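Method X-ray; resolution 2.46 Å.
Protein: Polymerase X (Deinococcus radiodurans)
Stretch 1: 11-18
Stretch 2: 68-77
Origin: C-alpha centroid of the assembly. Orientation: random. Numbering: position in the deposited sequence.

Stretch 1 (11-18) HRLVHALE
Stretch 2, residues 68-77: GIAAELSDFA

Two helical segments of Polymerase X, 11-18 and 68-77, pack through apolar side chains, with no hydrogen bond between them. Both are interior pieces of longer helices, with phi/psi mostly near -65/-40; Gly68 departs most in psi (-65/-70). The axes approach to 11.1 Å, and their N-to-C directions differ by 127°, so the chains run roughly counter to each other but splay well away from antiparallel. Register is set by Leu13 CA to Leu73 CA at 7.1 Å and Leu17 CA to Ile69 CA at 8.6 Å: one turn forward on the first helix matches one turn back on the second. Backbone bonds of the i+4 type hold each frame, among them Leu17 N to Leu13 O at 3.0 Å and Phe76 N to Glu72 O at 2.7 Å.

Phe76 gives up the most surface, 84 of the 354 Å² buried in total. Its CA-to-CB bond points toward the first helix, and chi1 t (-175°) with chi2 18° carries the ring in among Arg12, Leu13 and Ala16. Leu13 CD2 lies a tight 3.3 Å from Phe76 CD2, and Ala16 CB sits 3.8 Å from Phe76 CE2, both oblique to the ring. Ala16 points toward the partner, and its short side chain meets the ring through CB itself. Arg12 leaves its helix sideways, with chi1 t (-161°), chi2 off-well at -143°, chi3 t (163°) and chi4 77°; this course brings its end nearer, with Arg12 NE 3.3 Å from Phe76 CZ. The two planar groups meet edge to edge, so this is no cation stack, and the arginine, exposed as a residue, borders the apolar patch.

The leucines share one conformation, m,t: Leu13 (-48°, 179°), Leu17 (-69°, 174°) and Leu73 (-73°, 178°). Leu13 starts sideways, yet its end reaches the partner; Leu17 and Leu73 point toward the opposing helix from the outset. Leu73 CD2 is the shared contact, 3.9 Å from Leu13 CB and 4.2 Å from Leu17 CD1. Branched ends suit these buried sites because they fill space without needing polar partners. Farther along, Leu17 CD2 meets Ile69 CG2 at 4.3 Å; Ile69 adopts chi1 m (-80°) and chi2 p (57°).

Val14 (chi1 t) and Ser74 (chi1 24°, off-well) point away from the contact. Ser74 OG instead lies 2.9 Å from Ala70 O and 2.6 Å from Ala71 O, keeping its polar group on its own helix.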

# COMPACT_ATOMS: atom_id res chain seq x y z
N HIS A 11 12.97 -23.00 26.10
CA HIS A 11 12.93 -21.59 26.45
C HIS A 11 12.53 -20.76 25.23
O HIS A 11 11.99 -19.66 25.35
CB HIS A 11 14.29 -21.13 26.99
CG HIS A 11 14.53 -19.66 26.86
ND1 HIS A 11 13.83 -18.72 27.60
CD2 HIS A 11 15.39 -18.96 26.09
CE1 HIS A 11 14.26 -17.51 27.28
NE2 HIS A 11 15.20 -17.63 26.37
N ARG A 12 12.77 -21.32 24.04
CA ARG A 12 12.41 -20.66 22.79
C ARG A 12 10.91 -20.80 22.50
O ARG A 12 10.29 -19.89 21.95
CB ARG A 12 13.22 -21.22 21.63
CG ARG A 12 13.25 -20.30 20.43
CD ARG A 12 13.19 -21.05 19.11
NE ARG A 12 12.83 -20.14 18.03
CZ ARG A 12 13.67 -19.28 17.48
NH1 ARG A 12 14.93 -19.22 17.89
NH2 ARG A 12 13.25 -18.47 16.51
N LEU A 13 10.34 -21.94 22.88
CA LEU A 13 8.91 -22.18 22.74
C LEU A 13 8.13 -21.23 23.64
O LEU A 13 7.09 -20.68 23.24
CB LEU A 13 8.57 -23.63 23.11
CG LEU A 13 9.42 -24.74 22.48
CD1 LEU A 13 8.96 -26.11 22.98
CD2 LEU A 13 9.37 -24.69 20.97
N VAL A 14 8.63 -21.03 24.86
CA VAL A 14 7.98 -20.11 25.78
C VAL A 14 7.92 -18.70 25.19
O VAL A 14 6.96 -17.97 25.41
CB VAL A 14 8.70 -20.07 27.14
CG1 VAL A 14 7.96 -19.17 28.11
CG2 VAL A 14 8.83 -21.47 27.71
N HIS A 15 8.96 -18.33 24.44
CA HIS A 15 9.06 -16.99 23.87
C HIS A 15 8.07 -16.79 22.72
O HIS A 15 7.44 -15.74 22.61
CB HIS A 15 10.48 -16.72 23.39
CG HIS A 15 10.86 -15.27 23.41
ND1 HIS A 15 10.01 -14.28 22.97
CD2 HIS A 15 11.99 -14.65 23.81
CE1 HIS A 15 10.60 -13.11 23.11
NE2 HIS A 15 11.80 -13.30 23.61
N ALA A 16 7.95 -17.79 21.86
CA ALA A 16 6.99 -17.75 20.77
C ALA A 16 5.57 -17.68 21.32
O ALA A 16 4.74 -16.91 20.83
CB ALA A 16 7.15 -18.95 19.86
N LEU A 17 5.29 -18.50 22.33
CA LEU A 17 3.98 -18.49 22.99
C LEU A 17 3.69 -17.13 23.61
O LEU A 17 2.56 -16.64 23.56
CB LEU A 17 3.89 -19.58 24.06
CG LEU A 17 3.86 -21.03 23.55
CD1 LEU A 17 3.91 -22.02 24.71
CD2 LEU A 17 2.63 -21.27 22.70
N GLU A 18 4.72 -16.51 24.18
CA GLU A 18 4.60 -15.19 24.80
C GLU A 18 4.51 -14.07 23.77
O GLU A 18 3.98 -13.00 24.06
CB GLU A 18 5.77 -14.93 25.75
CG GLU A 18 5.56 -15.48 27.15
CD GLU A 18 6.85 -15.60 27.94
OE1 GLU A 18 7.89 -15.95 27.34
OE2 GLU A 18 6.82 -15.36 29.17
N GLY A 68 -4.99 -27.39 21.19
CA GLY A 68 -4.43 -26.37 20.34
C GLY A 68 -2.93 -26.18 20.51
O GLY A 68 -2.15 -26.53 19.62
N ILE A 69 -2.54 -25.63 21.65
CA ILE A 69 -1.13 -25.30 21.92
C ILE A 69 -0.19 -26.50 21.74
O ILE A 69 0.91 -26.35 21.21
CB ILE A 69 -0.95 -24.71 23.33
CG1 ILE A 69 -1.33 -23.22 23.34
CG2 ILE A 69 0.48 -24.87 23.80
CD1 ILE A 69 -2.74 -22.93 22.87
N ALA A 70 -0.63 -27.67 22.17
CA ALA A 70 0.19 -28.87 22.08
C ALA A 70 0.61 -29.18 20.65
O ALA A 70 1.79 -29.40 20.36
CB ALA A 70 -0.54 -30.06 22.69
N ALA A 71 -0.37 -29.19 19.74
CA ALA A 71 -0.12 -29.59 18.36
C ALA A 71 0.89 -28.68 17.67
O ALA A 71 1.81 -29.17 17.00
CB ALA A 71 -1.43 -29.62 17.58
N GLU A 72 0.72 -27.37 17.83
CA GLU A 72 1.59 -26.39 17.18
C GLU A 72 3.03 -26.50 17.67
O GLU A 72 3.97 -26.39 16.88
CB GLU A 72 1.07 -24.98 17.43
CG GLU A 72 -0.37 -24.76 16.98
CD GLU A 72 -1.07 -23.68 17.80
OE1 GLU A 72 -0.49 -23.24 18.81
OE2 GLU A 72 -2.19 -23.29 17.42
N LEU A 73 3.20 -26.71 18.97
CA LEU A 73 4.53 -26.82 19.56
C LEU A 73 5.31 -27.98 18.94
O LEU A 73 6.45 -27.82 18.51
CB LEU A 73 4.45 -26.98 21.08
CG LEU A 73 4.08 -25.72 21.87
CD1 LEU A 73 3.99 -26.01 23.36
CD2 LEU A 73 5.07 -24.59 21.60
N SER A 74 4.68 -29.15 18.88
CA SER A 74 5.29 -30.30 18.23
C SER A 74 5.72 -29.95 16.81
O SER A 74 6.81 -30.33 16.37
CB SER A 74 4.34 -31.51 18.24
OG SER A 74 2.99 -31.10 18.34
N ASP A 75 4.88 -29.20 16.10
CA ASP A 75 5.22 -28.74 14.76
C ASP A 75 6.33 -27.69 14.78
O ASP A 75 7.11 -27.59 13.83
CB ASP A 75 3.98 -28.18 14.03
CG ASP A 75 3.46 -29.13 12.97
OD1 ASP A 75 4.21 -30.05 12.57
OD2 ASP A 75 2.30 -28.95 12.52
N PHE A 76 6.39 -26.92 15.86
CA PHE A 76 7.45 -25.93 16.01
C PHE A 76 8.77 -26.65 16.28
O PHE A 76 9.81 -26.28 15.73
CB PHE A 76 7.11 -24.94 17.12
CG PHE A 76 8.10 -23.82 17.27
CD1 PHE A 76 8.99 -23.52 16.25
CD2 PHE A 76 8.14 -23.05 18.42
CE1 PHE A 76 9.91 -22.50 16.38
CE2 PHE A 76 9.04 -22.02 18.55
CZ PHE A 76 9.93 -21.74 17.53
N ALA A 77 8.71 -27.69 17.10
CA ALA A 77 9.86 -28.54 17.34
C ALA A 77 10.31 -29.17 16.02
O ALA A 77 11.49 -29.13 15.66
CB ALA A 77 9.52 -29.62 18.35